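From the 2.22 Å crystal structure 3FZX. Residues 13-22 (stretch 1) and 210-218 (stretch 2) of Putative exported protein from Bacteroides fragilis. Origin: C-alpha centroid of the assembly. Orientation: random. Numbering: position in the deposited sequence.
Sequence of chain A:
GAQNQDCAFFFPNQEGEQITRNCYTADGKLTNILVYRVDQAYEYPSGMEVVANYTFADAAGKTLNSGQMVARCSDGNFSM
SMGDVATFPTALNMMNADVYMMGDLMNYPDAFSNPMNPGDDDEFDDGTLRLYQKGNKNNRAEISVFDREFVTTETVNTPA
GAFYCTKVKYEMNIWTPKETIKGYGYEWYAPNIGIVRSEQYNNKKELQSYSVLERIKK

Stretch 1, residues 13-22: NQEGEQITRN
Stretch 2 210-218: YSVLERIKK

A classic-type bulge interrupts an otherwise regular antiparallel ladder: Thr20 O accepts from two successive amides, Glu214 N at 2.8 Å and Arg215 N at 3.2 Å, so the register slips by one residue between Thr20 and Arg21. The evidence lies in Glu214, whose psi of -38° (phi -111°) contrasts with the positive psi of its neighbours, Leu213 (-54/129°) and Arg215 (-158/142°).

The strands, 18-22 and 210-217, run at 147° with axes approaching to 4.3 Å. Before the bulge Gln18 pairs with Lys217, Ile19 with Ile216 and Thr20 with Arg215 (CA-CA 5.1, 4.7 and 5.0 Å); after it Arg21 CA lies 4.3 Å from Leu213 CA, and Asn22 CA lies 5.6 Å from Val212 CA. Stretch 1 has phi -97 to -135° and psi 125 to 145° across 18-22. Reciprocal bonds close two rings: Gln18 N to Lys217 O and Lys217 N to Gln18 O, both 2.8 Å, and Asn22 N to Val212 O and Val212 N to Asn22 O, both 3.0 Å. Thr20 N donates to Arg215 O at 2.8 Å.

Ile19, Arg21, Leu213 and Ile216 share one face. Ile19 (m, m) packs CG2 against Leu213 CD1 at 3.4 Å and CD1 against Ile216 CG1 at 3.5 Å; Leu213 is t, p and Ile216 m, t. Arg21 (t, t, p, chi4 -108°) directs NE to Ser211 OG, 3.1 Å at 160°, with the hydroxyl (chi1 p) near the guanidinium plane.

On the face of Gln18, Thr20, Asn22, Val212, Arg215 and Lys217, a water lies 2.8 Å from Thr20 OG1 (chi1 m) and donates weakly to Gln18 O at 2.9 Å and Arg215 O at 3.2 Å.

A type II turn, Gln14 to Glu17, precedes the strand, closed by Glu17 N to Gln14 O at 2.9 Å; Gly16 adopts 88/-17°, where a CB would jam against the preceding carbonyl.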

# COMPACT_ATOMS: atom_id res chain seq x y z
N ASN A 13 11.52 10.00 -11.87
CA ASN A 13 10.65 11.04 -11.41
C ASN A 13 10.38 12.20 -12.37
O ASN A 13 9.74 13.14 -11.97
CB ASN A 13 11.13 11.50 -10.01
CG ASN A 13 12.57 11.83 -9.98
OD1 ASN A 13 12.93 12.94 -10.29
ND2 ASN A 13 13.43 10.86 -9.61
N GLN A 14 10.81 12.12 -13.63
CA GLN A 14 10.43 13.13 -14.64
C GLN A 14 9.21 12.66 -15.38
O GLN A 14 9.21 11.56 -15.91
CB GLN A 14 11.53 13.34 -15.69
CG GLN A 14 12.90 13.59 -15.14
CD GLN A 14 13.93 13.92 -16.23
OE1 GLN A 14 13.63 13.99 -17.44
NE2 GLN A 14 15.18 14.11 -15.79
N GLU A 15 8.17 13.49 -15.47
CA GLU A 15 6.95 13.13 -16.20
C GLU A 15 7.29 12.66 -17.60
O GLU A 15 8.08 13.29 -18.27
CB GLU A 15 5.96 14.31 -16.28
CG GLU A 15 5.31 14.61 -14.94
CD GLU A 15 4.21 15.67 -15.00
OE1 GLU A 15 4.01 16.31 -16.08
OE2 GLU A 15 3.56 15.86 -13.93
N GLY A 16 6.68 11.56 -18.03
CA GLY A 16 6.92 11.02 -19.37
C GLY A 16 8.10 10.06 -19.43
O GLY A 16 8.20 9.31 -20.38
N GLU A 17 8.99 10.07 -18.43
CA GLU A 17 10.17 9.18 -18.47
C GLU A 17 9.72 7.72 -18.48
O GLU A 17 8.74 7.39 -17.83
CB GLU A 17 11.12 9.44 -17.29
CG GLU A 17 12.36 8.54 -17.28
CD GLU A 17 13.40 8.92 -16.27
OE1 GLU A 17 13.20 9.92 -15.53
OE2 GLU A 17 14.42 8.20 -16.21
N GLN A 18 10.47 6.88 -19.19
CA GLN A 18 10.11 5.47 -19.43
C GLN A 18 11.32 4.54 -19.21
O GLN A 18 12.37 4.77 -19.78
CB GLN A 18 9.60 5.35 -20.86
CG GLN A 18 8.53 4.33 -21.03
CD GLN A 18 7.87 4.43 -22.38
OE1 GLN A 18 8.13 3.60 -23.26
NE2 GLN A 18 7.04 5.45 -22.57
N ILE A 19 11.16 3.55 -18.35
CA ILE A 19 12.22 2.61 -17.98
C ILE A 19 11.75 1.23 -18.42
O ILE A 19 10.60 0.88 -18.17
CB ILE A 19 12.44 2.54 -16.43
CG1 ILE A 19 12.95 3.88 -15.88
CG2 ILE A 19 13.42 1.45 -16.03
CD1 ILE A 19 14.10 4.41 -16.55
N THR A 20 12.63 0.48 -19.08
CA THR A 20 12.34 -0.88 -19.50
C THR A 20 13.31 -1.81 -18.83
O THR A 20 14.51 -1.55 -18.81
CB THR A 20 12.49 -1.03 -21.00
OG1 THR A 20 11.66 -0.06 -21.61
CG2 THR A 20 12.10 -2.46 -21.49
N ARG A 21 12.79 -2.90 -18.26
CA ARG A 21 13.61 -3.93 -17.67
C ARG A 21 13.22 -5.29 -18.31
O ARG A 21 12.03 -5.60 -18.47
CB ARG A 21 13.42 -3.93 -16.16
CG ARG A 21 14.56 -4.63 -15.44
CD ARG A 21 14.72 -4.28 -13.97
NE ARG A 21 13.76 -5.04 -13.17
CZ ARG A 21 12.69 -4.54 -12.57
NH1 ARG A 21 12.41 -3.25 -12.63
NH2 ARG A 21 11.89 -5.36 -11.88
N ASN A 22 14.22 -6.07 -18.69
CA ASN A 22 14.01 -7.38 -19.31
C ASN A 22 14.14 -8.49 -18.27
O ASN A 22 14.98 -8.37 -17.35
CB ASN A 22 15.03 -7.62 -20.45
CG ASN A 22 14.66 -6.87 -21.72
OD1 ASN A 22 13.66 -6.16 -21.77
ND2 ASN A 22 15.46 -7.05 -22.74
N TYR A 210 16.43 -13.93 -13.55
CA TYR A 210 17.02 -12.65 -13.28
C TYR A 210 16.45 -11.60 -14.22
O TYR A 210 15.87 -11.93 -15.29
CB TYR A 210 18.54 -12.72 -13.35
CG TYR A 210 19.11 -13.02 -14.71
CD1 TYR A 210 19.23 -14.33 -15.15
CD2 TYR A 210 19.57 -12.00 -15.54
CE1 TYR A 210 19.76 -14.62 -16.36
CE2 TYR A 210 20.12 -12.28 -16.79
CZ TYR A 210 20.21 -13.60 -17.18
OH TYR A 210 20.71 -13.94 -18.37
N SER A 211 16.59 -10.34 -13.82
CA SER A 211 16.17 -9.22 -14.64
C SER A 211 17.26 -8.16 -14.63
O SER A 211 18.04 -8.05 -13.68
CB SER A 211 14.83 -8.68 -14.13
OG SER A 211 15.00 -7.92 -12.95
N VAL A 212 17.34 -7.40 -15.73
CA VAL A 212 18.35 -6.37 -15.94
C VAL A 212 17.71 -5.17 -16.64
O VAL A 212 16.94 -5.31 -17.59
CB VAL A 212 19.52 -6.89 -16.84
CG1 VAL A 212 20.66 -5.87 -16.91
CG2 VAL A 212 20.04 -8.24 -16.34
N LEU A 213 18.02 -3.98 -16.15
CA LEU A 213 17.62 -2.72 -16.77
C LEU A 213 18.08 -2.74 -18.22
O LEU A 213 19.23 -3.03 -18.52
CB LEU A 213 18.29 -1.55 -16.04
CG LEU A 213 17.97 -0.13 -16.56
CD1 LEU A 213 16.51 0.18 -16.44
CD2 LEU A 213 18.86 0.87 -15.81
N GLU A 214 17.15 -2.44 -19.12
CA GLU A 214 17.38 -2.51 -20.55
C GLU A 214 17.41 -1.12 -21.22
O GLU A 214 18.19 -0.91 -22.13
CB GLU A 214 16.29 -3.39 -21.18
CG GLU A 214 16.26 -3.47 -22.71
CD GLU A 214 17.47 -4.13 -23.31
OE1 GLU A 214 18.21 -4.79 -22.56
OE2 GLU A 214 17.65 -4.06 -24.55
N ARG A 215 16.56 -0.19 -20.78
CA ARG A 215 16.48 1.10 -21.45
C ARG A 215 15.89 2.19 -20.54
O ARG A 215 14.97 1.92 -19.76
CB ARG A 215 15.60 0.95 -22.70
CG ARG A 215 15.55 2.15 -23.62
CD ARG A 215 14.49 2.04 -24.70
NE ARG A 215 14.39 3.29 -25.47
CZ ARG A 215 13.47 3.57 -26.41
NH1 ARG A 215 12.53 2.70 -26.75
NH2 ARG A 215 13.51 4.76 -27.02
N ILE A 216 16.45 3.41 -20.65
CA ILE A 216 15.94 4.62 -20.03
C ILE A 216 15.64 5.59 -21.18
O ILE A 216 16.51 5.87 -21.98
CB ILE A 216 17.00 5.24 -19.10
CG1 ILE A 216 17.29 4.32 -17.90
CG2 ILE A 216 16.52 6.59 -18.57
CD1 ILE A 216 18.56 4.67 -17.12
N LYS A 217 14.40 6.07 -21.28
CA LYS A 217 13.99 7.04 -22.30
C LYS A 217 13.41 8.23 -21.52
O LYS A 217 12.34 8.11 -20.91
CB LYS A 217 12.92 6.45 -23.22
CG LYS A 217 12.47 7.36 -24.38
CD LYS A 217 11.15 6.89 -24.98
CE LYS A 217 10.73 7.73 -26.19
NZ LYS A 217 9.35 7.39 -26.69
N LYS A 218 14.15 9.33 -21.49
CA LYS A 218 13.71 10.56 -20.84
C LYS A 218 13.14 11.46 -21.92
O LYS A 218 12.01 11.24 -22.40
CB LYS A 218 14.87 11.26 -20.14
CG LYS A 218 15.52 10.43 -19.09
CD LYS A 218 16.56 11.22 -18.37
CE LYS A 218 17.15 10.41 -17.26
NZ LYS A 218 18.10 11.23 -16.48
OXT LYS A 218 13.78 12.41 -22.36
O HOH W 1 12.52 2.61 -21.78